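Local coordinates for 4,5-DOPA dioxygenase extradiol (Escherichia coli, PDB 2PW6) that opens the aromatic ring of DOPA between carbons 4 and 5 in vitro, as a metal-dependent extradiol dioxygenase, at the interface of chains A and B. Residues are numbered along the deposited sequence; one frame, centred on the assembly and turned at random. Chains: chain A/B, Uncharacterized protein ygiD.

Contact 1 and contact 2 are neighbouring parts of one two-fold symmetric interface, with the centres of their C-alpha atoms about 13 Å apart. Residues 86 and 87 appear in both, on opposite chains: in contact 1 the segment of chain B sends its aspartate into the histidine cluster of chain A, while in contact 2 the same segment of chain A lies beside aromatic groups at the subunit boundary. By symmetry each chain both inserts an aspartate and receives one, around the paired A:His121 and B:His121. The protein is a monomer, so this reciprocal pairing may belong to the crystal.

Contact 1: the interface of chains A and B. Residues chain A 22, 57, 177, 179, 234; chain B 84-87.
The carboxylate of B:Asp86 enters the histidine cluster of A:His22, A:His57, A:His177 and A:His234, the metal site of chain A. A:His177 NE2 donates to B:Asp86 OD1 at 3.0 Å; the oxygen lies in the imidazole plane, yet the donor stands above the carboxylate plane. With CG anti to the backbone N (chi1 -174°), A:His177 presents its ring edge to the acid. On the other side of the cluster, A:His57 ND1 donates to the backbone carbonyl B:Leu84 O at 2.7 Å, a bent bond with 124° at the hydrogen.

B:Asp86 OD2 is crowded by imidazole nitrogens, lying 2.5 Å from A:His57 NE2 and 3.2 Å from A:His22 NE2. A:His234 meets the carboxylate tip to tip, its NE2 3.3 Å from B:Asp86 OD2. A:His22, A:His57 and A:His234 bind the zinc ion, so the aspartate may be a further ligand. Replacing A:His57 by an alanine would probably deprive the zinc of a ligand and leave the carbonyl of B:Leu84 without its donor.

Apolar packing is supplied by A:Leu179, whose CD1 rests 3.7 Å from B:Asp86 CA.

The site holds the catalytic metal of this extradiol dioxygenase; the visiting aspartate probably occupies space near it that a substrate would need.

Contact 2: the interface of chains A and B. Residues chain A 86-87, 121, 124; chain B 26, 121, 184.
A:Trp124 and B:Trp184 meet edge to face, their six-membered rings 57° apart. The benzo edge of A:Trp124 points at the flat side of its partner, with CZ2 lying 4.1 Å from B:Trp184 CD2 and over the middle of the indole. B:Trp184 in turn brings the end of its six-membered ring towards the backbone of A:Asp86, where CH2 is 3.8 Å from the carbonyl O.

Further along the boundary, A:His121 and B:His121 meet edge to face across the two-fold, their imidazole planes 79° apart. The two ND1 atoms approach to 4.0 Å, beyond hydrogen-bonding distance. The other ring nitrogen of A:His121, NE2, is approached by the terminal methyl of B:Met26, a selenomethionine, whose CE is 3.9 Å away. The chain bends at its last torsion, which turns the methyl towards the histidine, but this residue is poorly ordered and its contact is tentative. No polar bond joins the chains in this patch, so van der Waals and aromatic contacts carry it.

Behind this first shell, A:Thr87 supports both rings of chain A. Its methyl CG2 sits over the centre of the A:His121 imidazole, and its CB lies over the rim of the A:Trp124 indole. The A:Trp124 side chain extends with CG anti to the backbone N (chi1 177°), carrying the indole out to B:Trp184.

A:His121 and A:Trp124 lie in the first turn of helix 121-130, whereas A:Asp86, A:Thr87, B:Met26 and B:Trp184 belong to loops; helix starts from both chains thus meet, flanked by loops.

Contact 1: the interface of chains A and B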
# COMPACT_ATOMS: atom_id res chain seq x y z
N HIS A 22 -0.55 -13.97 -0.09
CA HIS A 22 -1.18 -12.98 -0.95
C HIS A 22 -0.23 -12.30 -1.91
O HIS A 22 0.96 -12.42 -1.78
CB HIS A 22 -1.97 -11.97 -0.12
CG HIS A 22 -1.13 -11.00 0.65
ND1 HIS A 22 -1.37 -10.71 1.96
CD2 HIS A 22 -0.09 -10.22 0.29
CE1 HIS A 22 -0.51 -9.81 2.38
NE2 HIS A 22 0.28 -9.50 1.38
N HIS A 57 0.29 -6.48 7.08
CA HIS A 57 0.43 -5.05 7.01
C HIS A 57 -0.21 -4.25 8.19
O HIS A 57 -0.12 -3.06 8.19
CB HIS A 57 -0.10 -4.57 5.66
CG HIS A 57 0.68 -5.07 4.48
ND1 HIS A 57 1.69 -4.32 3.91
CD2 HIS A 57 0.61 -6.22 3.77
CE1 HIS A 57 2.20 -4.99 2.89
NE2 HIS A 57 1.57 -6.15 2.79
N HIS A 177 9.33 -13.80 2.17
CA HIS A 177 9.00 -12.45 1.82
C HIS A 177 10.18 -11.51 1.95
O HIS A 177 10.32 -10.80 2.96
CB HIS A 177 7.79 -11.94 2.66
CG HIS A 177 7.31 -10.58 2.25
ND1 HIS A 177 8.01 -9.42 2.56
CD2 HIS A 177 6.25 -10.20 1.49
CE1 HIS A 177 7.33 -8.38 2.07
NE2 HIS A 177 6.28 -8.83 1.40
N LEU A 179 11.67 -8.64 -0.48
CA LEU A 179 11.42 -7.89 -1.73
C LEU A 179 12.70 -7.36 -2.37
O LEU A 179 12.71 -6.91 -3.50
CB LEU A 179 10.38 -6.76 -1.51
CG LEU A 179 9.00 -7.29 -1.05
CD1 LEU A 179 7.97 -6.23 -1.03
CD2 LEU A 179 8.51 -8.41 -1.94
N HIS A 234 5.15 -10.58 7.71
CA HIS A 234 4.47 -11.42 6.70
C HIS A 234 4.40 -12.89 7.01
O HIS A 234 3.58 -13.63 6.42
CB HIS A 234 5.02 -11.19 5.31
CG HIS A 234 4.39 -10.04 4.58
ND1 HIS A 234 4.81 -8.74 4.75
CD2 HIS A 234 3.51 -10.01 3.56
CE1 HIS A 234 4.17 -7.95 3.92
NE2 HIS A 234 3.36 -8.69 3.18
N LEU B 84 4.70 -1.91 5.53
CA LEU B 84 3.72 -1.08 4.81
C LEU B 84 3.46 -1.44 3.32
O LEU B 84 2.35 -1.87 3.00
CB LEU B 84 4.00 0.41 4.99
CG LEU B 84 3.66 1.13 6.30
CD1 LEU B 84 4.55 2.32 6.44
CD2 LEU B 84 2.22 1.59 6.35
N TYR B 85 4.43 -1.23 2.42
CA TYR B 85 4.15 -1.41 0.96
C TYR B 85 4.88 -2.59 0.35
O TYR B 85 6.06 -2.84 0.66
CB TYR B 85 4.40 -0.15 0.13
CG TYR B 85 3.53 1.00 0.52
CD1 TYR B 85 2.14 0.97 0.29
CD2 TYR B 85 4.07 2.11 1.16
CE1 TYR B 85 1.33 2.03 0.68
CE2 TYR B 85 3.27 3.19 1.54
CZ TYR B 85 1.90 3.13 1.32
OH TYR B 85 1.13 4.21 1.72
N ASP B 86 4.15 -3.33 -0.49
CA ASP B 86 4.67 -4.61 -1.03
C ASP B 86 5.51 -4.25 -2.30
O ASP B 86 5.32 -4.80 -3.38
CB ASP B 86 3.53 -5.69 -1.17
CG ASP B 86 3.32 -6.53 0.14
OD1 ASP B 86 4.37 -6.65 0.81
OD2 ASP B 86 2.17 -7.06 0.55
N THR B 87 6.44 -3.31 -2.12
CA THR B 87 7.27 -2.69 -3.20
C THR B 87 8.81 -2.58 -2.87
O THR B 87 9.25 -2.75 -1.74
CB THR B 87 6.71 -1.29 -3.65
OG1 THR B 87 7.03 -0.28 -2.67
CG2 THR B 87 5.18 -1.32 -3.87

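Contact 2: the interface of chains A and B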
# COMPACT_ATOMS: atom_id res chain seq x y z
N ASP A 86 -4.52 2.20 -1.83
CA ASP A 86 -5.30 2.64 -3.01
C ASP A 86 -6.38 1.53 -3.27
O ASP A 86 -6.53 1.01 -4.36
CB ASP A 86 -4.37 3.06 -4.21
CG ASP A 86 -3.94 4.57 -4.15
OD1 ASP A 86 -4.81 5.29 -3.59
OD2 ASP A 86 -2.81 5.08 -4.61
N THR A 87 -7.12 1.20 -2.20
CA THR A 87 -8.10 0.08 -2.15
C THR A 87 -9.49 0.45 -1.49
O THR A 87 -9.66 1.48 -0.85
CB THR A 87 -7.51 -1.21 -1.46
OG1 THR A 87 -7.45 -1.04 -0.04
CG2 THR A 87 -6.10 -1.55 -1.99
N HIS A 121 -3.18 -4.10 -0.56
CA HIS A 121 -3.56 -4.70 -1.84
C HIS A 121 -3.72 -6.22 -1.82
O HIS A 121 -4.65 -6.77 -2.44
CB HIS A 121 -2.59 -4.34 -2.95
CG HIS A 121 -3.09 -3.25 -3.83
ND1 HIS A 121 -2.60 -1.97 -3.77
CD2 HIS A 121 -4.08 -3.24 -4.77
CE1 HIS A 121 -3.22 -1.22 -4.67
NE2 HIS A 121 -4.14 -1.96 -5.27
N TRP A 124 -6.92 -7.17 0.42
CA TRP A 124 -8.01 -6.75 -0.44
C TRP A 124 -8.19 -7.69 -1.65
O TRP A 124 -9.30 -7.97 -2.04
CB TRP A 124 -7.74 -5.32 -0.89
CG TRP A 124 -8.74 -4.77 -1.84
CD1 TRP A 124 -9.95 -4.21 -1.54
CD2 TRP A 124 -8.61 -4.71 -3.25
NE1 TRP A 124 -10.58 -3.80 -2.68
CE2 TRP A 124 -9.79 -4.10 -3.75
CE3 TRP A 124 -7.62 -5.12 -4.16
CZ2 TRP A 124 -10.00 -3.88 -5.12
CZ3 TRP A 124 -7.83 -4.91 -5.51
CH2 TRP A 124 -9.02 -4.29 -5.98
N MSE B 26 -2.42 -0.66 -13.30
CA MSE B 26 -2.23 -1.56 -12.16
C MSE B 26 -1.27 -2.72 -12.51
O MSE B 26 -1.61 -3.89 -12.40
CB MSE B 26 -3.57 -2.04 -11.57
CG MSE B 26 -4.26 -0.97 -10.68
SE MSE B 26 -6.10 -1.34 -10.03
CE MSE B 26 -5.71 -2.79 -8.76
N HIS B 121 2.42 1.73 -4.29
CA HIS B 121 2.40 1.07 -5.59
C HIS B 121 2.37 2.01 -6.79
O HIS B 121 3.04 1.76 -7.81
CB HIS B 121 1.24 0.10 -5.72
CG HIS B 121 1.63 -1.32 -5.52
ND1 HIS B 121 1.32 -2.01 -4.37
CD2 HIS B 121 2.35 -2.17 -6.30
CE1 HIS B 121 1.79 -3.25 -4.46
NE2 HIS B 121 2.44 -3.36 -5.62
N TRP B 184 -14.24 -0.98 -10.56
CA TRP B 184 -13.08 -1.84 -10.75
C TRP B 184 -13.21 -2.79 -11.94
O TRP B 184 -12.19 -3.14 -12.54
CB TRP B 184 -12.76 -2.62 -9.46
CG TRP B 184 -12.67 -1.80 -8.18
CD1 TRP B 184 -13.65 -1.64 -7.23
CD2 TRP B 184 -11.54 -1.04 -7.71
NE1 TRP B 184 -13.21 -0.84 -6.20
CE2 TRP B 184 -11.92 -0.45 -6.47
CE3 TRP B 184 -10.25 -0.80 -8.20
CZ2 TRP B 184 -11.05 0.37 -5.72
CZ3 TRP B 184 -9.39 0.01 -7.46
CH2 TRP B 184 -9.80 0.58 -6.23